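Local structure of O-methyltransferase (Coxiella burnetii, 3TR6) at residues 173-178 / 209-214; 53-58 / 216-221; 94-97 / 101-104; 78-83 / 112-117; 159-164 / 202-207. The protein probably transfers a methyl group from S-adenosylmethionine to an oxygen atom of an acceptor, binding the S-adenosylhomocysteine product and a metal ion. All blocks are in the same frame, centred on the assembly; numbering follows the deposited sequence.

Contact 1. Residues 173-178 / 209-214; sequences DNVLRR and MILIPI. With NI (nickel (II) ion), chain B.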
# COMPACT_ATOMS: atom_id res chain seq x y z
N ASP A 173 3.67 -5.76 11.05
CA ASP A 173 5.07 -5.61 10.66
C ASP A 173 5.85 -6.90 10.90
O ASP A 173 5.39 -7.79 11.61
CB ASP A 173 5.71 -4.46 11.43
CG ASP A 173 7.09 -4.10 10.90
OD1 ASP A 173 7.47 -4.58 9.81
OD2 ASP A 173 7.80 -3.33 11.58
N ASN A 174 7.02 -7.00 10.27
CA ASN A 174 7.96 -8.10 10.51
C ASN A 174 7.46 -9.48 10.09
O ASN A 174 7.84 -10.48 10.70
CB ASN A 174 8.41 -8.13 11.98
CG ASN A 174 9.00 -6.81 12.44
OD1 ASN A 174 10.13 -6.45 12.07
ND2 ASN A 174 8.25 -6.07 13.25
N VAL A 175 6.63 -9.54 9.06
CA VAL A 175 6.12 -10.82 8.57
C VAL A 175 7.14 -11.57 7.71
O VAL A 175 6.96 -12.74 7.40
CB VAL A 175 4.81 -10.65 7.78
CG1 VAL A 175 3.66 -10.34 8.72
CG2 VAL A 175 4.96 -9.57 6.71
N LEU A 176 8.22 -10.89 7.32
CA LEU A 176 9.25 -11.51 6.48
C LEU A 176 10.46 -11.97 7.29
O LEU A 176 11.22 -12.83 6.84
CB LEU A 176 9.67 -10.59 5.34
CG LEU A 176 8.61 -10.32 4.28
CD1 LEU A 176 9.15 -9.43 3.16
CD2 LEU A 176 8.06 -11.62 3.72
N ARG A 177 10.63 -11.40 8.48
CA ARG A 177 11.75 -11.75 9.36
C ARG A 177 13.11 -11.72 8.67
O ARG A 177 13.87 -12.69 8.74
CB ARG A 177 11.50 -13.11 10.03
CG ARG A 177 10.37 -13.10 11.04
CD ARG A 177 10.31 -14.40 11.83
NE ARG A 177 11.52 -14.63 12.61
CZ ARG A 177 11.69 -14.23 13.86
NH1 ARG A 177 10.72 -13.57 14.49
NH2 ARG A 177 12.83 -14.48 14.49
N ARG A 178 13.40 -10.61 8.00
CA ARG A 178 14.67 -10.44 7.29
C ARG A 178 15.01 -11.60 6.35
O ARG A 178 16.16 -11.80 5.98
CB ARG A 178 15.82 -10.18 8.27
CG ARG A 178 15.55 -9.06 9.26
CD ARG A 178 16.83 -8.54 9.91
NE ARG A 178 17.44 -7.45 9.15
CZ ARG A 178 18.59 -7.55 8.48
NH1 ARG A 178 19.28 -8.68 8.49
NH2 ARG A 178 19.06 -6.50 7.82
N MSE A 209 -6.46 -9.24 1.89
CA MSE A 209 -5.11 -8.92 2.34
C MSE A 209 -4.09 -8.72 1.23
O MSE A 209 -4.36 -8.92 0.04
CB MSE A 209 -4.62 -9.98 3.34
CG MSE A 209 -4.62 -11.41 2.82
SE MSE A 209 -3.03 -11.86 1.79
CE MSE A 209 -1.69 -11.80 3.21
N ILE A 210 -2.90 -8.29 1.64
CA ILE A 210 -1.79 -8.07 0.74
C ILE A 210 -0.53 -8.02 1.60
O ILE A 210 -0.60 -7.59 2.76
CB ILE A 210 -1.95 -6.76 -0.04
CG1 ILE A 210 -1.01 -6.70 -1.24
CG2 ILE A 210 -1.73 -5.56 0.87
CD1 ILE A 210 -1.40 -7.63 -2.37
N LEU A 211 0.59 -8.46 1.06
CA LEU A 211 1.86 -8.38 1.79
C LEU A 211 2.83 -7.46 1.06
O LEU A 211 3.36 -7.80 0.00
CB LEU A 211 2.46 -9.77 1.97
CG LEU A 211 3.51 -9.94 3.08
CD1 LEU A 211 3.77 -11.42 3.34
CD2 LEU A 211 4.81 -9.22 2.74
N ILE A 212 3.06 -6.28 1.64
CA ILE A 212 3.91 -5.27 1.03
C ILE A 212 5.36 -5.46 1.45
O ILE A 212 5.66 -5.50 2.65
CB ILE A 212 3.47 -3.84 1.42
CG1 ILE A 212 1.95 -3.68 1.32
CG2 ILE A 212 4.18 -2.81 0.55
CD1 ILE A 212 1.44 -3.60 -0.09
N PRO A 213 6.27 -5.58 0.47
CA PRO A 213 7.70 -5.70 0.76
C PRO A 213 8.33 -4.35 1.09
O PRO A 213 9.29 -3.93 0.45
CB PRO A 213 8.26 -6.25 -0.56
CG PRO A 213 7.35 -5.68 -1.59
CD PRO A 213 5.98 -5.65 -0.97
N ILE A 214 7.78 -3.66 2.08
CA ILE A 214 8.38 -2.44 2.59
C ILE A 214 8.65 -2.63 4.08
O ILE A 214 7.89 -3.33 4.76
CB ILE A 214 7.47 -1.21 2.33
CG1 ILE A 214 8.31 0.07 2.28
CG2 ILE A 214 6.38 -1.11 3.38
CD1 ILE A 214 7.54 1.27 1.82
NI NI B . 8.93 -3.70 13.79
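Leu211, near the end of strand 207-212, meets Val175 and Leu176 of the loop that follows strand 168-173. Its CB carries the chain out of the strand toward the loop, with CG anti to the backbone N (chi1 -160°), which sends the fork of the side chain at Val175. CG itself lies 3.9 Å from Val175 CG2, and Leu211 CD1 is 4.0 Å from the same methyl. The other branch, CD2, has two neighbours: Val175 CG2 at 4.0 Å, and Leu176 CD2 at 4.2 Å. Val175 and Leu211 thus approach tip to tip, whereas Leu176 comes in at a slant. Strand 218-223 runs between the two strands in the sheet, and the side chain of its Thr219 touches both Val175 and Leu211, so the loop folds over one face of the strand pair. Branched hydrocarbon side chains suit this buried place, where neither segment offers the other a hydrogen bond. Where strand 168-173 gives way to the loop, Asp173 OD2 binds the nickel ion at 2.5 Å, a site shared with Asp147. Asn174 lies at the metal too, but the modelled approach through ND2 is doubtful. The chemistry implies a division of labour, in which apolar contacts hold the loop on the sheet while the acidic residue two positions before Val175 serves the metal.

Contact 2. Residues 53-58 / 216-221; sequences AQLLAL and DGLTLA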
# COMPACT_ATOMS: atom_id res chain seq x y z
N ALA A 53 6.61 3.47 7.89
CA ALA A 53 5.79 4.39 8.67
C ALA A 53 5.08 5.38 7.76
O ALA A 53 3.92 5.73 7.99
CB ALA A 53 6.64 5.13 9.69
N GLN A 54 5.78 5.83 6.73
CA GLN A 54 5.21 6.78 5.79
C GLN A 54 4.00 6.20 5.07
O GLN A 54 3.03 6.90 4.79
CB GLN A 54 6.27 7.23 4.78
CG GLN A 54 5.74 8.18 3.72
CD GLN A 54 6.85 8.84 2.94
OE1 GLN A 54 7.89 9.18 3.50
NE2 GLN A 54 6.63 9.03 1.64
N LEU A 55 4.07 4.90 4.77
CA LEU A 55 2.96 4.19 4.16
C LEU A 55 1.78 4.13 5.11
O LEU A 55 0.63 4.26 4.70
CB LEU A 55 3.39 2.77 3.76
CG LEU A 55 2.29 1.75 3.46
CD1 LEU A 55 1.43 2.19 2.28
CD2 LEU A 55 2.90 0.38 3.20
N LEU A 56 2.07 3.92 6.39
CA LEU A 56 1.04 3.91 7.43
C LEU A 56 0.33 5.25 7.49
O LEU A 56 -0.89 5.32 7.59
CB LEU A 56 1.65 3.59 8.79
CG LEU A 56 2.17 2.17 9.04
CD1 LEU A 56 2.74 2.08 10.45
CD2 LEU A 56 1.07 1.14 8.84
N ALA A 57 1.11 6.33 7.44
CA ALA A 57 0.56 7.67 7.47
C ALA A 57 -0.37 7.89 6.28
O ALA A 57 -1.42 8.51 6.42
CB ALA A 57 1.68 8.71 7.47
N LEU A 58 0.02 7.38 5.12
CA LEU A 58 -0.80 7.52 3.92
C LEU A 58 -2.11 6.76 4.07
O LEU A 58 -3.15 7.22 3.59
CB LEU A 58 -0.04 7.04 2.68
CG LEU A 58 -0.69 7.34 1.32
CD1 LEU A 58 -0.70 8.84 1.03
CD2 LEU A 58 0.00 6.59 0.20
N ASP A 216 10.23 -4.46 7.11
CA ASP A 216 10.45 -5.90 7.23
C ASP A 216 9.23 -6.69 6.75
O ASP A 216 8.97 -7.81 7.21
CB ASP A 216 10.80 -6.28 8.67
CG ASP A 216 11.31 -7.71 8.78
OD1 ASP A 216 12.07 -8.14 7.89
OD2 ASP A 216 10.94 -8.40 9.75
N GLY A 217 8.50 -6.12 5.80
CA GLY A 217 7.29 -6.74 5.31
C GLY A 217 6.09 -6.23 6.09
O GLY A 217 6.08 -6.23 7.32
N LEU A 218 5.08 -5.77 5.36
CA LEU A 218 3.89 -5.24 5.99
C LEU A 218 2.64 -5.90 5.42
O LEU A 218 2.25 -5.65 4.28
CB LEU A 218 3.82 -3.72 5.80
CG LEU A 218 2.66 -3.05 6.55
CD1 LEU A 218 2.87 -3.12 8.06
CD2 LEU A 218 2.51 -1.62 6.08
N THR A 219 2.01 -6.76 6.21
CA THR A 219 0.76 -7.38 5.81
C THR A 219 -0.41 -6.46 6.13
O THR A 219 -0.51 -5.94 7.24
CB THR A 219 0.53 -8.74 6.50
OG1 THR A 219 1.53 -9.66 6.06
CG2 THR A 219 -0.84 -9.30 6.15
N LEU A 220 -1.27 -6.24 5.15
CA LEU A 220 -2.49 -5.47 5.36
C LEU A 220 -3.69 -6.40 5.23
O LEU A 220 -3.81 -7.13 4.26
CB LEU A 220 -2.59 -4.33 4.36
CG LEU A 220 -1.37 -3.42 4.28
CD1 LEU A 220 -1.55 -2.36 3.21
CD2 LEU A 220 -1.09 -2.78 5.64
N ALA A 221 -4.58 -6.36 6.22
CA ALA A 221 -5.78 -7.18 6.21
C ALA A 221 -7.01 -6.32 6.47
O ALA A 221 -7.21 -5.82 7.58
CB ALA A 221 -5.67 -8.30 7.23
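Leu218 CD2 is the meeting point of this contact: Leu55 CD2 lies 3.5 Å from it and Leu56 CD2 lies 4.2 Å from it. How the methyls arrive depends on the torsions. In Leu218, CG stands opposite the backbone N across the first bond (chi1 -175°), and the second torsion then makes CD2 the branch that reaches farthest from CA. Leu55 has the same kind of conformation, and its CD2 is again the extended branch, so the two side chains reach toward each other end to end. Leu56 differs. Its CG lies opposite the carbonyl carbon (chi1 -69°), and the farthest-reaching branch is CD1; it is the shorter branch, CD2, that comes obliquely against Leu218. Two conformations of one residue type therefore bring consecutive helix positions onto a single methyl group. The contact lays helix 50-63 against the sheet of a Rossmann-like class I methyltransferase fold, on strand 218-223, the one strand that runs against the other six, its hairpin partner 207-212 included. Leucine suits all three buried positions, being long enough to bridge the 9.7 Å between Leu55 CA and Leu218 CA and flexible enough to choose which methyl does so. Ala171 of strand 168-173 touches both Leu56 and Leu218. Leu55 also packs on Ile212 of the second subunit, and Leu56 lies about 4 Å, side chain to side chain, from Ser78, which binds S-adenosylhomocysteine.

Contact 3. Residues 94-97 / 101-104; sequences TCDV and STAL. With SAH (S-adenosyl-L-homocysteine), chain C.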
# COMPACT_ATOMS: atom_id res chain seq x y z
N THR A 94 -1.60 4.17 22.02
CA THR A 94 -0.39 3.39 21.77
C THR A 94 -0.06 2.51 22.97
O THR A 94 -0.16 2.94 24.12
CB THR A 94 0.80 4.30 21.41
OG1 THR A 94 1.97 3.50 21.21
CG2 THR A 94 1.06 5.31 22.52
N CYS A 95 0.32 1.27 22.70
CA CYS A 95 0.51 0.29 23.75
C CYS A 95 1.96 -0.15 23.89
O CYS A 95 2.64 -0.41 22.90
CB CYS A 95 -0.36 -0.94 23.49
SG CYS A 95 -2.07 -0.58 23.12
N ASP A 96 2.41 -0.23 25.14
CA ASP A 96 3.72 -0.78 25.44
C ASP A 96 3.78 -1.08 26.93
O ASP A 96 2.88 -0.70 27.68
CB ASP A 96 4.83 0.20 25.05
CG ASP A 96 6.15 -0.50 24.73
OD1 ASP A 96 6.56 -1.38 25.52
OD2 ASP A 96 6.77 -0.18 23.70
N VAL A 97 4.83 -1.76 27.36
CA VAL A 97 4.99 -2.11 28.76
C VAL A 97 6.28 -1.51 29.31
O VAL A 97 6.56 -1.60 30.50
CB VAL A 97 5.00 -3.63 28.95
CG1 VAL A 97 6.32 -4.21 28.45
CG2 VAL A 97 4.77 -4.00 30.41
N SER A 101 11.35 3.74 27.28
CA SER A 101 11.14 4.13 25.89
C SER A 101 9.89 5.00 25.69
O SER A 101 9.92 5.96 24.92
CB SER A 101 11.09 2.91 24.98
OG SER A 101 10.07 2.01 25.37
N THR A 102 8.81 4.66 26.38
CA THR A 102 7.56 5.41 26.23
C THR A 102 7.68 6.83 26.79
O THR A 102 6.98 7.73 26.35
CB THR A 102 6.36 4.69 26.89
OG1 THR A 102 6.66 4.41 28.26
CG2 THR A 102 6.07 3.38 26.16
N ALA A 103 8.58 7.01 27.75
CA ALA A 103 8.81 8.34 28.32
C ALA A 103 9.37 9.27 27.25
O ALA A 103 8.99 10.44 27.16
CB ALA A 103 9.75 8.25 29.50
N LEU A 104 10.29 8.75 26.44
CA LEU A 104 10.84 9.51 25.33
C LEU A 104 9.76 9.75 24.27
O LEU A 104 9.68 10.83 23.69
CB LEU A 104 12.03 8.78 24.72
CG LEU A 104 12.76 9.52 23.60
CD1 LEU A 104 13.25 10.88 24.08
CD2 LEU A 104 13.91 8.69 23.06
N SAH C . 6.22 0.57 16.36
CA SAH C . 7.38 0.77 17.19
CB SAH C . 8.17 -0.52 17.36
CG SAH C . 8.15 -1.15 18.73
SD SAH C . 9.24 -2.54 19.01
C SAH C . 8.26 1.81 16.58
O SAH C . 9.47 1.88 16.94
OXT SAH C . 7.81 2.61 15.73
C5' SAH C . 8.51 -3.65 20.20
C4' SAH C . 7.91 -3.07 21.36
O4' SAH C . 6.92 -3.99 21.92
C3' SAH C . 8.93 -2.86 22.42
O3' SAH C . 8.95 -1.54 22.77
C2' SAH C . 8.48 -3.68 23.55
O2' SAH C . 8.69 -3.03 24.74
C1' SAH C . 7.02 -3.85 23.30
N9 SAH C . 6.38 -4.97 23.98
C8 SAH C . 6.90 -6.18 24.21
N7 SAH C . 5.97 -6.92 24.85
C5 SAH C . 4.86 -6.17 25.02
C6 SAH C . 3.61 -6.40 25.60
N6 SAH C . 3.30 -7.67 26.19
N1 SAH C . 2.70 -5.41 25.61
C2 SAH C . 2.98 -4.22 25.06
N3 SAH C . 4.16 -3.96 24.49
C4 SAH C . 5.12 -4.92 24.46
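Asp96 ends strand 91-96 and Thr102 sits in the helix 99-111 that follows at once, the tight turn between them bringing their CA atoms to 7.3 Å. Across the contact the touch is apolar: Thr102 CG2 lies 3.6 Å from Asp96 CB, behind the carboxylate. Threonine suits this place because its two branches part company, the methyl turning to Asp96 while OG1 is hydrogen-bonded to Asp98 O, just before the helix, and to Glu99 O in its first turn. Ser101 OG bonds Asp98 OD2, a side-chain oxygen. The carboxylate of Asp96 holds both ribose hydroxyls of S-adenosylhomocysteine, O2' donating to OD1 at 2.8 Å and O3' donating to OD2 at 2.7 Å. On its anti lone pair OD1 also takes Val97 N at 2.6 Å, with an N-H...O angle of 140°, and Asp98 N is a further donor to it; Phe74 N donates to OD2. An acidic residue at the end of the second strand, gripping the ribose, is a hallmark of Rossmann-like methyltransferases. With five donors pointed at its two oxygens, this buried group is probably an anion, and the backbone amides of Phe74, Val97 and Asp98 probably hold its rotation so that both oxygens face the ribose.

Contact 4. Residues 78-83 / 112-117; sequences SAIAMG and AGLSDK. With SAH (S-adenosyl-L-homocysteine), chain C.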
# COMPACT_ATOMS: atom_id res chain seq x y z
N SER A 78 6.11 5.07 15.06
CA SER A 78 4.91 4.77 14.29
C SER A 78 3.69 5.49 14.86
O SER A 78 2.80 5.90 14.12
CB SER A 78 4.66 3.26 14.24
OG SER A 78 4.56 2.71 15.54
N ALA A 79 3.66 5.64 16.19
CA ALA A 79 2.57 6.34 16.85
C ALA A 79 2.50 7.79 16.40
O ALA A 79 1.42 8.33 16.15
CB ALA A 79 2.74 6.27 18.36
N ILE A 80 3.67 8.42 16.28
CA ILE A 80 3.75 9.81 15.84
C ILE A 80 3.55 9.94 14.33
O ILE A 80 2.93 10.89 13.86
CB ILE A 80 5.11 10.42 16.23
CG1 ILE A 80 5.22 10.50 17.76
CG2 ILE A 80 5.27 11.79 15.60
CD1 ILE A 80 6.60 10.90 18.26
N ALA A 81 4.09 8.98 13.58
CA ALA A 81 3.93 8.98 12.13
C ALA A 81 2.46 8.98 11.76
O ALA A 81 2.01 9.79 10.95
CB ALA A 81 4.63 7.78 11.53
N MSE A 82 1.71 8.08 12.38
CA MSE A 82 0.27 7.99 12.15
C MSE A 82 -0.47 9.14 12.82
O MSE A 82 -1.43 9.68 12.26
CB MSE A 82 -0.28 6.65 12.64
CG MSE A 82 0.09 5.48 11.75
SE MSE A 82 -0.63 3.79 12.38
CE MSE A 82 0.50 3.53 13.95
N GLY A 83 -0.02 9.52 14.02
CA GLY A 83 -0.61 10.63 14.74
C GLY A 83 -0.65 11.91 13.91
O GLY A 83 -1.65 12.62 13.91
N ALA A 112 5.53 17.44 19.24
CA ALA A 112 4.92 17.41 17.91
C ALA A 112 3.53 18.04 17.91
O ALA A 112 2.97 18.32 16.85
CB ALA A 112 4.87 15.99 17.38
N GLY A 113 2.98 18.25 19.10
CA GLY A 113 1.66 18.84 19.25
C GLY A 113 0.53 17.82 19.22
O GLY A 113 -0.58 18.14 18.80
N LEU A 114 0.82 16.60 19.66
CA LEU A 114 -0.14 15.50 19.56
C LEU A 114 -0.59 14.98 20.92
O LEU A 114 -1.13 13.88 21.01
CB LEU A 114 0.44 14.35 18.73
CG LEU A 114 0.87 14.65 17.30
CD1 LEU A 114 1.60 13.46 16.70
CD2 LEU A 114 -0.32 15.05 16.44
N SER A 115 -0.37 15.76 21.97
CA SER A 115 -0.70 15.32 23.32
C SER A 115 -2.20 15.07 23.47
O SER A 115 -2.62 14.26 24.31
CB SER A 115 -0.23 16.33 24.36
OG SER A 115 1.19 16.37 24.42
N ASP A 116 -3.00 15.75 22.66
CA ASP A 116 -4.45 15.62 22.74
C ASP A 116 -4.97 14.46 21.88
O ASP A 116 -6.07 13.96 22.11
CB ASP A 116 -5.12 16.93 22.33
CG ASP A 116 -4.94 18.02 23.37
OD1 ASP A 116 -4.92 17.70 24.58
OD2 ASP A 116 -4.79 19.20 22.97
N LYS A 117 -4.17 14.04 20.91
CA LYS A 117 -4.57 12.97 20.00
C LYS A 117 -4.03 11.61 20.39
O LYS A 117 -4.68 10.59 20.17
CB LYS A 117 -4.17 13.30 18.56
CG LYS A 117 -5.01 14.40 17.94
CD LYS A 117 -4.60 14.67 16.51
CE LYS A 117 -5.46 15.75 15.89
NZ LYS A 117 -5.05 16.05 14.49
N SAH C . 6.22 0.57 16.36
CA SAH C . 7.38 0.77 17.19
CB SAH C . 8.17 -0.52 17.36
CG SAH C . 8.15 -1.15 18.73
SD SAH C . 9.24 -2.54 19.01
C SAH C . 8.26 1.81 16.58
O SAH C . 9.47 1.88 16.94
OXT SAH C . 7.81 2.61 15.73
C5' SAH C . 8.51 -3.65 20.20
C4' SAH C . 7.91 -3.07 21.36
O4' SAH C . 6.92 -3.99 21.92
C3' SAH C . 8.93 -2.86 22.42
O3' SAH C . 8.95 -1.54 22.77
C2' SAH C . 8.48 -3.68 23.55
O2' SAH C . 8.69 -3.03 24.74
C1' SAH C . 7.02 -3.85 23.30
N9 SAH C . 6.38 -4.97 23.98
C8 SAH C . 6.90 -6.18 24.21
N7 SAH C . 5.97 -6.92 24.85
C5 SAH C . 4.86 -6.17 25.02
C6 SAH C . 3.61 -6.40 25.60
N6 SAH C . 3.30 -7.67 26.19
N1 SAH C . 2.70 -5.41 25.61
C2 SAH C . 2.98 -4.22 25.06
N3 SAH C . 4.16 -3.96 24.49
C4 SAH C . 5.12 -4.92 24.46
O HOH W 1 -2.84 15.17 13.44
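Leu114 and Ile80 supply the apolar part of this contact, Leu114 CD1 lying 4.2 Å from Ile80 CG2 where the two side chains meet at a slant. Van der Waals contact continues along the end of helix 77-83: Leu114 CD1 approaches Gly83 C at 3.9 Å, while Leu114 CD2 lies 3.8 Å from Gly83 O. Leu114 CG stands opposite its own carbonyl carbon (chi1 -59°), which turns it to the helix, and both methyls then touch it. Glycine suits position 83, where Leu114 packs directly on the backbone and the carbonyl O of Ala79 is also close to where a side chain would begin. Gly113, just before, takes a positive phi of 88° in the Schellman motif that ends helix 99-111, a turn that delivers Leu114 to the interior.

The polar link across the segments is made by water. One molecule donates to Gly83 O at 2.9 Å and accepts from Lys117 NZ at 2.6 Å, the fully extended lysine chain being long enough to carry its ammonium group to the C-terminal end of the helix.

Hydrogen bonds to the cofactor product occupy the other end of the helix. Ser78 N donates to the carboxylate OXT of S-adenosylhomocysteine at 3.1 Å, and the amino N of that ligand donates to Ser78 OG at 2.8 Å. Asp70 OD1 also bonds this hydroxyl, a second-shell partner that should fix it. A helix whose N-terminal turn receives the amino-acid end of the ligand, after the glycine-containing turn that follows the first strand, is the classic cofactor site of Rossmann-like methyltransferases.

Contact 5. Residues 159-164 / 202-207; sequences ESLKLL and YKDERV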
# COMPACT_ATOMS: atom_id res chain seq x y z
N GLU A 159 -7.72 -10.33 18.25
CA GLU A 159 -8.36 -9.27 19.02
C GLU A 159 -8.61 -8.04 18.16
O GLU A 159 -9.63 -7.36 18.32
CB GLU A 159 -7.49 -8.90 20.23
CG GLU A 159 -7.34 -10.01 21.25
CD GLU A 159 -8.62 -10.25 22.04
OE1 GLU A 159 -8.80 -9.59 23.08
OE2 GLU A 159 -9.43 -11.10 21.61
N SER A 160 -7.69 -7.75 17.25
CA SER A 160 -7.81 -6.59 16.38
C SER A 160 -8.97 -6.72 15.41
O SER A 160 -9.56 -5.73 15.00
CB SER A 160 -6.50 -6.34 15.63
OG SER A 160 -5.49 -5.87 16.50
N LEU A 161 -9.30 -7.96 15.03
CA LEU A 161 -10.46 -8.19 14.18
C LEU A 161 -11.75 -7.80 14.89
O LEU A 161 -12.61 -7.14 14.32
CB LEU A 161 -10.53 -9.65 13.74
CG LEU A 161 -9.88 -9.99 12.40
CD1 LEU A 161 -10.09 -11.45 12.06
CD2 LEU A 161 -10.45 -9.10 11.31
N LYS A 162 -11.87 -8.20 16.15
CA LYS A 162 -13.05 -7.90 16.94
C LYS A 162 -13.23 -6.39 17.08
O LYS A 162 -14.35 -5.88 17.05
CB LYS A 162 -12.95 -8.54 18.33
CG LYS A 162 -12.88 -10.06 18.33
CD LYS A 162 -12.69 -10.58 19.76
CE LYS A 162 -12.81 -12.10 19.83
NZ LYS A 162 -11.67 -12.81 19.17
N LEU A 163 -12.12 -5.68 17.24
CA LEU A 163 -12.14 -4.24 17.51
C LEU A 163 -12.30 -3.38 16.25
O LEU A 163 -12.59 -2.19 16.34
CB LEU A 163 -10.87 -3.83 18.25
CG LEU A 163 -10.78 -4.23 19.73
CD1 LEU A 163 -9.34 -4.34 20.17
CD2 LEU A 163 -11.55 -3.25 20.60
N LEU A 164 -12.11 -3.99 15.09
CA LEU A 164 -12.17 -3.25 13.83
C LEU A 164 -13.60 -3.10 13.34
O LEU A 164 -14.40 -4.03 13.41
CB LEU A 164 -11.33 -3.93 12.75
CG LEU A 164 -9.81 -3.69 12.76
CD1 LEU A 164 -9.19 -4.37 11.56
CD2 LEU A 164 -9.49 -2.21 12.79
N TYR A 202 -3.30 -15.67 5.03
CA TYR A 202 -3.49 -15.92 3.61
C TYR A 202 -4.76 -16.74 3.34
O TYR A 202 -5.41 -16.58 2.30
CB TYR A 202 -2.26 -16.64 3.04
CG TYR A 202 -2.39 -17.03 1.58
CD1 TYR A 202 -2.57 -16.07 0.60
CD2 TYR A 202 -2.32 -18.36 1.20
CE1 TYR A 202 -2.69 -16.42 -0.73
CE2 TYR A 202 -2.43 -18.73 -0.13
CZ TYR A 202 -2.62 -17.75 -1.09
OH TYR A 202 -2.73 -18.11 -2.41
N LYS A 203 -5.11 -17.60 4.28
CA LYS A 203 -6.28 -18.47 4.14
C LYS A 203 -7.53 -17.87 4.79
O LYS A 203 -8.64 -18.31 4.53
CB LYS A 203 -6.00 -19.85 4.74
CG LYS A 203 -5.14 -20.74 3.86
CD LYS A 203 -5.77 -20.90 2.48
CE LYS A 203 -4.94 -21.79 1.58
NZ LYS A 203 -5.54 -21.90 0.22
N ASP A 204 -7.33 -16.85 5.62
CA ASP A 204 -8.43 -16.24 6.36
C ASP A 204 -9.43 -15.54 5.44
O ASP A 204 -9.09 -14.58 4.75
CB ASP A 204 -7.87 -15.26 7.40
CG ASP A 204 -8.94 -14.72 8.33
OD1 ASP A 204 -10.11 -15.15 8.20
OD2 ASP A 204 -8.62 -13.88 9.19
N GLU A 205 -10.66 -16.03 5.44
CA GLU A 205 -11.70 -15.50 4.56
C GLU A 205 -12.50 -14.37 5.20
O GLU A 205 -13.48 -13.89 4.63
CB GLU A 205 -12.64 -16.62 4.10
CG GLU A 205 -12.13 -17.39 2.89
CD GLU A 205 -12.91 -18.66 2.64
OE1 GLU A 205 -13.74 -19.03 3.50
OE2 GLU A 205 -12.69 -19.30 1.59
N ARG A 206 -12.06 -13.93 6.37
CA ARG A 206 -12.70 -12.81 7.06
C ARG A 206 -12.11 -11.49 6.59
O ARG A 206 -12.62 -10.41 6.92
CB ARG A 206 -12.50 -12.95 8.56
CG ARG A 206 -13.06 -14.24 9.14
CD ARG A 206 -12.69 -14.38 10.59
NE ARG A 206 -11.27 -14.64 10.77
CZ ARG A 206 -10.68 -14.84 11.94
NH1 ARG A 206 -11.41 -14.81 13.05
NH2 ARG A 206 -9.38 -15.06 12.01
N VAL A 207 -11.03 -11.57 5.82
CA VAL A 207 -10.30 -10.39 5.39
C VAL A 207 -9.90 -10.44 3.92
O VAL A 207 -9.86 -11.51 3.31
CB VAL A 207 -9.00 -10.21 6.21
CG1 VAL A 207 -9.32 -10.03 7.68
CG2 VAL A 207 -8.07 -11.40 6.00
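Asp204 OD1 is gripped by two nitrogens of Arg206, the residue that, with Asp204 itself, meets Leu161 in this contact. The backbone N of Arg206 donates to OD1 at 2.9 Å, closing an Asx turn, and Arg206 NE donates to OD1 at 2.9 Å from the opposite face of the carboxylate. Arg206 NH2 completes a side-on salt bridge to Asp204 OD2 at 3.1 Å, though from well above the carboxylate plane. A bend at chi3 (-70°) folds the arginine back onto its neighbour to make this possible. Aspartate suits the place, being short enough to serve a backbone amide and a guanidinium at once. Leu161 CD1 sits over the centre of one face of that guanidinium, 3.4 Å from Arg206 CZ, so the flat cation is held at its edge by charge and on its face by a methyl. The other branch, Leu161 CD2, lies 3.9 Å from Val207 CG1, the two side chains crossing at about a right angle in the buried part of the contact. Two residues of helix 153-163 reinforce the polar end: Glu158 forms a salt bridge to Arg206 NH1, and Tyr157 OH bonds Asp204 OD2. The turn from helix 189-203 into strand 207-212 is thereby pinned against helix 153-163, whose Leu161 also touches Ile170 of strand 168-173, while Arg25 of the second subunit bonds Asp204 O and Val207 O.

Overall arrangement
From the N terminus, contact 2 opens first, at 53-58, and closes last, at 216-221, so every other contact is nested in its loop. Contact 4 opens at 78-83 and closes at 112-117, with contact 3 nested inside it. Both lie on the S-adenosylhomocysteine side of the fold, contact 3 between strand 91-96 and its following helix, contact 4 between helix 77-83 and the loop before strand 118-122. Contact 5 opens at 159-164 and contact 1 at 173-178; they close in the same order, so the pair cross. Contact 5 joins helix 153-163 to the turn leading into strand 207-212, contact 1 the loop after strand 168-173 to strand 207-212; with contact 2 they reach the second subunit.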